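Local atomic coordinates of putative retaining b-glycosidase (Saccharophagus degradans, PDB entry 5A95), a protein that probably hydrolyses mixed-linkage beta-glucans as a retaining glycoside hydrolase of family 5, subfamily 26. Residues N231-P243 with L273-Y285. The protein carries 1 engineered substitution. Numbering follows the deposited sequence.
Sequences NWAYDLSPIKKAP and LWDEKWGFAADTY
Y234 and W278 make the main aromatic contact where, in the (beta/alpha)8 barrel of this family 5 hydrolase, the loop running on from helix 230-233 packs against the last turns of helix 267-279 and the residues that follow. The two rings form an offset edge-to-face pair with planes at 60°, the indole edge directed at the phenol face. Y234 OH lies at the edge of the W274 ring, 3.2 Å from W274 CD1, and a water 2.6 Å from Y234 OH donates a weak bond to L273 O. Further along, L236 CD1 and I239 CD1 both rest on A281 CB, and I239 CD1 also touches Y285 CE2, an apolar layer continued by Y251 of strand 250-252.

Among the polar contacts, L236 N donates to K277 O (2.8 Å). D235, its CG anti to the backbone N (chi1 -176°), directs OD1 forward to S237: the N-H closes an Asx turn from above the carboxylate plane, while S237 OG donates to the syn lone pair of OD1. D235 OD2 pairs with K277 NZ in a salt bridge whose hydrogen bond is weak (3.3 Å). With an alanine at D235, K277 NZ would probably lose this carboxylate partner, and S237 OG and N the acceptor that closes the turn.

K240 stretches its extended chain across F280, adding a cation-pi contact; K240 CE lies over the ring centre, 3.6 Å from the centroid, while L236 O sits at the ring edge, 3.4 Å from F280 CZ.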
ATOM      1  N   ASN A 231      16.641  -4.727  16.837  1.00  5.61           N
ATOM      2  CA  ASN A 231      16.498  -5.384  18.129  1.00  6.04           C
ATOM      3  C   ASN A 231      15.701  -4.517  19.097  1.00  5.51           C
ATOM      4  O   ASN A 231      16.057  -4.366  20.259  1.00  6.79           O
ATOM      5  CB  ASN A 231      17.874  -5.759  18.719  1.00  7.39           C
ATOM      6  CG  ASN A 231      17.773  -6.703  19.908  1.00  8.38           C
ATOM      7  OD1 ASN A 231      16.732  -7.309  20.161  1.00  9.64           O
ATOM      8  ND2 ASN A 231      18.831  -6.757  20.703  1.00 10.45           N
ATOM      9  N   TRP A 232      14.571  -4.018  18.615  1.00  5.61           N
ATOM     10  CA  TRP A 232      13.673  -3.175  19.393  1.00  5.82           C
ATOM     11  C   TRP A 232      14.379  -1.902  19.887  1.00  5.80           C
ATOM     12  O   TRP A 232      14.396  -1.591  21.089  1.00  5.99           O
ATOM     13  CB  TRP A 232      13.038  -3.927  20.561  1.00  5.69           C
ATOM     14  CG  TRP A 232      12.056  -5.019  20.203  1.00  6.36           C
ATOM     15  CD1 TRP A 232      10.697  -4.895  20.245  1.00  6.54           C
ATOM     16  CD2 TRP A 232      12.330  -6.364  19.829  1.00  5.88           C
ATOM     17  NE1 TRP A 232      10.098  -6.092  19.919  1.00  6.58           N
ATOM     18  CE2 TRP A 232      11.072  -7.017  19.674  1.00  6.05           C
ATOM     19  CE3 TRP A 232      13.495  -7.102  19.659  1.00  6.37           C
ATOM     20  CZ2 TRP A 232      10.961  -8.350  19.287  1.00  7.26           C
ATOM     21  CZ3 TRP A 232      13.375  -8.429  19.269  1.00  7.15           C
ATOM     22  CH2 TRP A 232      12.123  -9.041  19.093  1.00  7.55           C
ATOM     23  N   ALA A 233      14.961  -1.160  18.945  1.00  5.60           N
ATOM     24  CA  ALA A 233      15.635   0.101  19.241  1.00  5.95           C
ATOM     25  C   ALA A 233      16.747  -0.101  20.252  1.00  5.56           C
ATOM     26  O   ALA A 233      16.941   0.700  21.140  1.00  7.39           O
ATOM     27  CB  ALA A 233      14.636   1.169  19.734  1.00  6.38           C
ATOM     28  N   TYR A 234      17.545  -1.129  20.061  1.00  6.40           N
ATOM     29  CA  TYR A 234      18.653  -1.414  20.947  1.00  6.79           C
ATOM     30  C   TYR A 234      20.024  -1.302  20.293  1.00  7.60           C
ATOM     31  O   TYR A 234      20.973  -0.855  20.931  1.00  8.66           O
ATOM     32  CB  TYR A 234      18.461  -2.773  21.656  1.00  6.82           C
ATOM     33  CG  TYR A 234      19.469  -2.971  22.737  1.00  7.04           C
ATOM     34  CD1 TYR A 234      19.397  -2.257  23.933  1.00  7.93           C
ATOM     35  CD2 TYR A 234      20.518  -3.854  22.569  1.00  8.46           C
ATOM     36  CE1 TYR A 234      20.366  -2.397  24.892  1.00  8.25           C
ATOM     37  CE2 TYR A 234      21.486  -4.019  23.561  1.00  8.91           C
ATOM     38  CZ  TYR A 234      21.399  -3.260  24.726  1.00  7.86           C
ATOM     39  OH  TYR A 234      22.369  -3.358  25.717  1.00 11.17           O
ATOM     40  N   ASP A 235      20.146  -1.669  19.026  1.00  6.42           N
ATOM     41  CA  ASP A 235      21.458  -1.734  18.373  1.00  6.71           C
ATOM     42  C   ASP A 235      21.699  -0.533  17.458  1.00  6.68           C
ATOM     43  O   ASP A 235      21.164  -0.467  16.345  1.00  7.14           O
ATOM     44  CB  ASP A 235      21.599  -3.050  17.587  1.00  7.34           C
ATOM     45  CG  ASP A 235      22.988  -3.223  16.971  1.00  7.73           C
ATOM     46  OD1 ASP A 235      23.902  -2.447  17.311  1.00  7.62           O
ATOM     47  OD2 ASP A 235      23.150  -4.167  16.169  1.00 10.08           O
ATOM     48  N   LEU A 236      22.516   0.400  17.932  1.00  6.20           N
ATOM     49  CA  LEU A 236      22.926   1.561  17.138  1.00  5.91           C
ATOM     50  C   LEU A 236      24.254   1.330  16.411  1.00  6.51           C
ATOM     51  O   LEU A 236      24.668   2.165  15.640  1.00  7.48           O
ATOM     52  CB  LEU A 236      23.036   2.787  18.023  1.00  6.41           C
ATOM     53  CG  LEU A 236      21.740   3.361  18.554  1.00  6.26           C
ATOM     54  CD1 LEU A 236      22.018   4.530  19.478  1.00  6.65           C
ATOM     55  CD2 LEU A 236      20.813   3.779  17.404  1.00  6.13           C
ATOM     56  N   SER A 237      24.897   0.190  16.617  1.00  6.71           N
ATOM     57  CA  SER A 237      26.228  -0.002  16.051  1.00  7.53           C
ATOM     58  C   SER A 237      26.360   0.238  14.541  1.00  7.10           C
ATOM     59  O   SER A 237      27.404   0.708  14.117  1.00  8.23           O
ATOM     60  CB  SER A 237      26.831  -1.343  16.468  1.00  8.69           C
ATOM     61  OG  SER A 237      26.128  -2.435  15.940  1.00  8.49           O
ATOM     62  N   PRO A 238      25.313  -0.037  13.721  1.00  6.91           N
ATOM     63  CA  PRO A 238      25.499   0.255  12.283  1.00  7.29           C
ATOM     64  C   PRO A 238      25.820   1.713  11.933  1.00  7.07           C
ATOM     65  O   PRO A 238      26.288   1.977  10.838  1.00  7.82           O
ATOM     66  CB  PRO A 238      24.175  -0.169  11.659  1.00  7.47           C
ATOM     67  CG  PRO A 238      23.681  -1.259  12.579  1.00  7.80           C
ATOM     68  CD  PRO A 238      24.033  -0.732  13.956  1.00  7.48           C
ATOM     69  N   ILE A 239      25.530   2.655  12.825  1.00  6.98           N
ATOM     70  CA  ILE A 239      25.761   4.070  12.523  1.00  7.10           C
ATOM     71  C   ILE A 239      27.233   4.455  12.505  1.00  7.98           C
ATOM     72  O   ILE A 239      27.551   5.550  12.070  1.00  9.13           O
ATOM     73  CB  ILE A 239      24.990   5.011  13.460  1.00  7.33           C
ATOM     74  CG1 ILE A 239      25.637   5.103  14.847  1.00  7.58           C
ATOM     75  CG2 ILE A 239      23.511   4.630  13.525  1.00  7.60           C
ATOM     76  CD1 ILE A 239      24.941   6.078  15.760  1.00  8.60           C
ATOM     77  N   LYS A 240      28.134   3.595  12.962  1.00  8.54           N
ATOM     78  CA  LYS A 240      29.551   3.975  12.947  1.00  9.77           C
ATOM     79  C   LYS A 240      29.989   4.250  11.519  1.00 10.95           C
ATOM     80  O   LYS A 240      30.595   5.304  11.221  1.00 13.20           O
ATOM     81  CB  LYS A 240      30.438   2.902  13.588  1.00  9.94           C
ATOM     82  CG  LYS A 240      30.153   2.775  15.072  1.00  9.65           C
ATOM     83  CD  LYS A 240      31.009   1.707  15.681  1.00 11.54           C
ATOM     84  CE  LYS A 240      30.701   1.503  17.146  1.00 13.57           C
ATOM     85  NZ  LYS A 240      31.433   0.342  17.698  1.00 14.11           N
ATOM     86  N   LYS A 241      29.694   3.326  10.613  1.00 10.15           N
ATOM     87  CA  LYS A 241      30.067   3.549   9.223  1.00 11.12           C
ATOM     88  C   LYS A 241      28.932   3.914   8.298  1.00  9.31           C
ATOM     89  O   LYS A 241      29.182   4.379   7.180  1.00 11.48           O
ATOM     90  CB  LYS A 241      30.844   2.376   8.659  1.00 15.12           C
ATOM     91  CG  LYS A 241      32.202   2.189   9.329  1.00 20.33           C
ATOM     92  CD  LYS A 241      33.129   3.400   9.163  1.00 27.00           C
ATOM     93  CE  LYS A 241      34.558   3.084   9.589  1.00 34.41           C
ATOM     94  NZ  LYS A 241      34.777   3.493  11.004  1.00 48.68           N
ATOM     95  N   ALA A 242      27.699   3.755   8.770  1.00  8.14           N
ATOM     96  CA  ALA A 242      26.540   4.126   7.947  1.00  7.75           C
ATOM     97  C   ALA A 242      25.531   4.943   8.729  1.00  7.16           C
ATOM     98  O   ALA A 242      24.349   4.593   8.839  1.00  7.91           O
ATOM     99  CB  ALA A 242      25.900   2.899   7.332  1.00  8.65           C
ATOM    100  N   PRO A 243      25.973   6.090   9.271  1.00  6.93           N
ATOM    101  CA  PRO A 243      25.041   6.931  10.003  1.00  7.27           C
ATOM    102  C   PRO A 243      24.005   7.560   9.065  1.00  6.85           C
ATOM    103  O   PRO A 243      24.247   7.726   7.868  1.00  7.78           O
ATOM    104  CB  PRO A 243      25.950   8.023  10.570  1.00  7.80           C
ATOM    105  CG  PRO A 243      27.068   8.129   9.591  1.00  7.98           C
ATOM    106  CD  PRO A 243      27.308   6.713   9.151  1.00  7.95           C
ATOM    107  N   LEU A 273      28.774  -3.781  27.751  1.00  8.54           N
ATOM    108  CA  LEU A 273      27.791  -4.225  26.787  1.00  8.01           C
ATOM    109  C   LEU A 273      26.902  -3.073  26.318  1.00  7.97           C
ATOM    110  O   LEU A 273      26.581  -2.971  25.126  1.00  8.21           O
ATOM    111  CB  LEU A 273      26.955  -5.373  27.360  1.00  8.56           C
ATOM    112  CG  LEU A 273      27.690  -6.694  27.427  1.00  9.23           C
ATOM    113  CD1 LEU A 273      26.963  -7.682  28.303  1.00 10.14           C
ATOM    114  CD2 LEU A 273      27.865  -7.267  26.043  1.00 11.94           C
ATOM    115  N   TRP A 274      26.491  -2.214  27.240  1.00  7.64           N
ATOM    116  CA  TRP A 274      25.715  -1.044  26.853  1.00  7.83           C
ATOM    117  C   TRP A 274      26.496  -0.126  25.921  1.00  8.40           C
ATOM    118  O   TRP A 274      25.973   0.343  24.916  1.00  8.09           O
ATOM    119  CB  TRP A 274      25.223  -0.268  28.072  1.00  7.52           C
ATOM    120  CG  TRP A 274      24.203  -0.998  28.894  1.00  7.74           C
ATOM    121  CD1 TRP A 274      23.366  -1.997  28.482  1.00  7.58           C
ATOM    122  CD2 TRP A 274      23.882  -0.762  30.278  1.00  7.20           C
ATOM    123  NE1 TRP A 274      22.592  -2.425  29.529  1.00  8.09           N
ATOM    124  CE2 TRP A 274      22.870  -1.685  30.643  1.00  6.69           C
ATOM    125  CE3 TRP A 274      24.398   0.091  31.260  1.00  8.07           C
ATOM    126  CZ2 TRP A 274      22.344  -1.738  31.928  1.00  8.02           C
ATOM    127  CZ3 TRP A 274      23.878   0.041  32.517  1.00  9.27           C
ATOM    128  CH2 TRP A 274      22.854  -0.874  32.850  1.00  8.53           C
ATOM    129  N   ASP A 275      27.768   0.086  26.218  1.00  8.94           N
ATOM    130  CA  ASP A 275      28.536   0.966  25.364  0.60  8.62           C
ATOM    131  C   ASP A 275      28.709   0.359  23.973  1.00  8.98           C
ATOM    132  O   ASP A 275      28.653   1.093  22.971  1.00  9.45           O
ATOM    133  CB  ASP A 275      29.873   1.330  26.007  0.60 10.65           C
ATOM    134  CG  ASP A 275      30.341   2.701  25.598  0.60 11.82           C
ATOM    135  OD1 ASP A 275      29.983   3.700  26.255  0.60 13.46           O
ATOM    136  OD2 ASP A 275      31.052   2.765  24.599  0.60 14.90           O
ATOM    137  N   GLU A 276      28.861  -0.959  23.891  1.00  8.55           N
ATOM    138  CA  GLU A 276      29.065  -1.609  22.611  1.00  9.38           C
ATOM    139  C   GLU A 276      27.886  -1.445  21.668  1.00  8.63           C
ATOM    140  O   GLU A 276      28.063  -1.172  20.485  1.00 10.38           O
ATOM    141  CB  GLU A 276      29.347  -3.115  22.817  1.00 10.60           C
ATOM    142  CG  GLU A 276      30.745  -3.381  23.353  1.00 13.84           C
ATOM    143  CD  GLU A 276      31.038  -4.843  23.628  1.00 14.74           C
ATOM    144  OE1 GLU A 276      30.166  -5.705  23.414  1.00 16.79           O
ATOM    145  OE2 GLU A 276      32.181  -5.121  24.048  1.00 19.33           O
ATOM    146  N   LYS A 277      26.682  -1.662  22.184  1.00  7.71           N
ATOM    147  CA  LYS A 277      25.513  -1.676  21.328  1.00  6.98           C
ATOM    148  C   LYS A 277      24.896  -0.325  21.093  1.00  6.73           C
ATOM    149  O   LYS A 277      24.359  -0.083  20.019  1.00  7.21           O
ATOM    150  CB  LYS A 277      24.460  -2.694  21.847  1.00  7.60           C
ATOM    151  CG  LYS A 277      24.779  -4.158  21.512  1.00  8.40           C
ATOM    152  CD  LYS A 277      24.559  -4.447  20.027  1.00  8.09           C
ATOM    153  CE  LYS A 277      24.902  -5.888  19.684  1.00  9.28           C
ATOM    154  NZ  LYS A 277      24.759  -6.173  18.230  1.00 11.76           N
ATOM    155  N   TRP A 278      24.955   0.573  22.078  1.00  6.87           N
ATOM    156  CA  TRP A 278      24.283   1.876  21.911  1.00  7.28           C
ATOM    157  C   TRP A 278      24.993   3.064  22.533  1.00  6.89           C
ATOM    158  O   TRP A 278      24.903   4.156  21.999  1.00  7.12           O
ATOM    159  CB  TRP A 278      22.822   1.806  22.376  1.00  7.29           C
ATOM    160  CG  TRP A 278      22.666   1.444  23.835  1.00  7.53           C
ATOM    161  CD1 TRP A 278      22.631   0.183  24.394  1.00  8.27           C
ATOM    162  CD2 TRP A 278      22.574   2.357  24.938  1.00  6.79           C
ATOM    163  NE1 TRP A 278      22.509   0.274  25.759  1.00  8.22           N
ATOM    164  CE2 TRP A 278      22.486   1.592  26.124  1.00  7.39           C
ATOM    165  CE3 TRP A 278      22.554   3.750  25.039  1.00  8.07           C
ATOM    166  CZ2 TRP A 278      22.348   2.185  27.377  1.00  7.86           C
ATOM    167  CZ3 TRP A 278      22.408   4.332  26.275  1.00  8.76           C
ATOM    168  CH2 TRP A 278      22.340   3.555  27.423  1.00  8.73           C
ATOM    169  N   GLY A 279      25.609   2.886  23.692  1.00  6.34           N
ATOM    170  CA  GLY A 279      26.139   4.025  24.405  1.00  6.45           C
ATOM    171  C   GLY A 279      27.252   4.768  23.681  1.00  6.56           C
ATOM    172  O   GLY A 279      27.373   5.977  23.852  1.00  7.41           O
ATOM    173  N   PHE A 280      28.017   4.077  22.850  1.00  6.49           N
ATOM    174  CA  PHE A 280      29.069   4.701  22.083  1.00  7.07           C
ATOM    175  C   PHE A 280      28.493   5.843  21.251  1.00  7.14           C
ATOM    176  O   PHE A 280      29.197   6.812  20.939  1.00  8.25           O
ATOM    177  CB  PHE A 280      29.768   3.689  21.143  1.00  6.75           C
ATOM    178  CG  PHE A 280      28.924   3.370  19.954  1.00  6.96           C
ATOM    179  CD1 PHE A 280      27.927   2.388  20.028  1.00  7.31           C
ATOM    180  CD2 PHE A 280      29.008   4.164  18.802  1.00  8.00           C
ATOM    181  CE1 PHE A 280      27.048   2.205  18.981  1.00  7.88           C
ATOM    182  CE2 PHE A 280      28.117   4.007  17.787  1.00  8.44           C
ATOM    183  CZ  PHE A 280      27.144   3.026  17.861  1.00  7.47           C
ATOM    184  N   ALA A 281      27.229   5.739  20.857  1.00  6.87           N
ATOM    185  CA  ALA A 281      26.645   6.757  19.974  1.00  6.94           C
ATOM    186  C   ALA A 281      26.695   8.136  20.602  1.00  6.46           C
ATOM    187  O   ALA A 281      26.841   9.138  19.890  1.00  7.44           O
ATOM    188  CB  ALA A 281      25.227   6.374  19.592  1.00  6.80           C
ATOM    189  N   ALA A 282      26.584   8.191  21.926  1.00  7.08           N
ATOM    190  CA  ALA A 282      26.539   9.461  22.651  1.00  7.24           C
ATOM    191  C   ALA A 282      27.869  10.217  22.622  1.00  7.20           C
ATOM    192  O   ALA A 282      27.916  11.385  23.007  1.00  9.20           O
ATOM    193  CB  ALA A 282      26.098   9.210  24.083  1.00  8.48           C
ATOM    194  N   ASP A 283      28.936   9.564  22.164  1.00  7.86           N
ATOM    195  CA  ASP A 283      30.220  10.241  21.976  1.00  8.96           C
ATOM    196  C   ASP A 283      30.156  11.186  20.776  1.00  9.00           C
ATOM    197  O   ASP A 283      30.936  12.117  20.684  1.00 11.68           O
ATOM    198  CB  ASP A 283      31.336   9.218  21.708  1.00 11.77           C
ATOM    199  CG  ASP A 283      31.567   8.251  22.856  1.00 16.41           C
ATOM    200  OD1 ASP A 283      31.166   8.547  23.980  1.00 19.36           O
ATOM    201  OD2 ASP A 283      32.168   7.169  22.609  1.00 21.60           O
ATOM    202  N   THR A 284      29.225  10.947  19.852  1.00  8.39           N
ATOM    203  CA  THR A 284      29.150  11.655  18.576  1.00  8.17           C
ATOM    204  C   THR A 284      27.838  12.380  18.321  1.00  7.63           C
ATOM    205  O   THR A 284      27.815  13.444  17.696  1.00  8.85           O
ATOM    206  CB  THR A 284      29.478  10.686  17.417  1.00  8.98           C
ATOM    207  OG1 THR A 284      30.729  10.062  17.678  1.00 11.08           O
ATOM    208  CG2 THR A 284      29.529  11.404  16.094  1.00  9.38           C
ATOM    209  N   TYR A 285      26.743  11.797  18.803  1.00  7.29           N
ATOM    210  CA  TYR A 285      25.397  12.282  18.576  1.00  7.08           C
ATOM    211  C   TYR A 285      24.665  12.329  19.907  1.00  6.31           C
ATOM    212  O   TYR A 285      24.993  11.579  20.809  1.00  8.25           O
ATOM    213  CB  TYR A 285      24.610  11.311  17.665  1.00  7.40           C
ATOM    214  CG  TYR A 285      25.339  10.946  16.407  1.00  7.57           C
ATOM    215  CD1 TYR A 285      25.421  11.827  15.316  1.00  7.60           C
ATOM    216  CD2 TYR A 285      25.982   9.727  16.287  1.00  8.51           C
ATOM    217  CE1 TYR A 285      26.110  11.476  14.160  1.00  8.52           C
ATOM    218  CE2 TYR A 285      26.693   9.387  15.151  1.00  8.42           C
ATOM    219  CZ  TYR A 285      26.731  10.248  14.078  1.00  8.12           C
ATOM    220  OH  TYR A 285      27.445   9.919  12.953  1.00 10.72           O
TER
HETATM  221  O   HOH W   1      24.413  -4.772  25.058  1.00 11.63           O
HETATM  222  O   HOH W   2      28.970   7.697  12.971  1.00 15.29           O
HETATM  223  O   HOH W   3      30.640  -0.338  20.008  1.00 22.21           O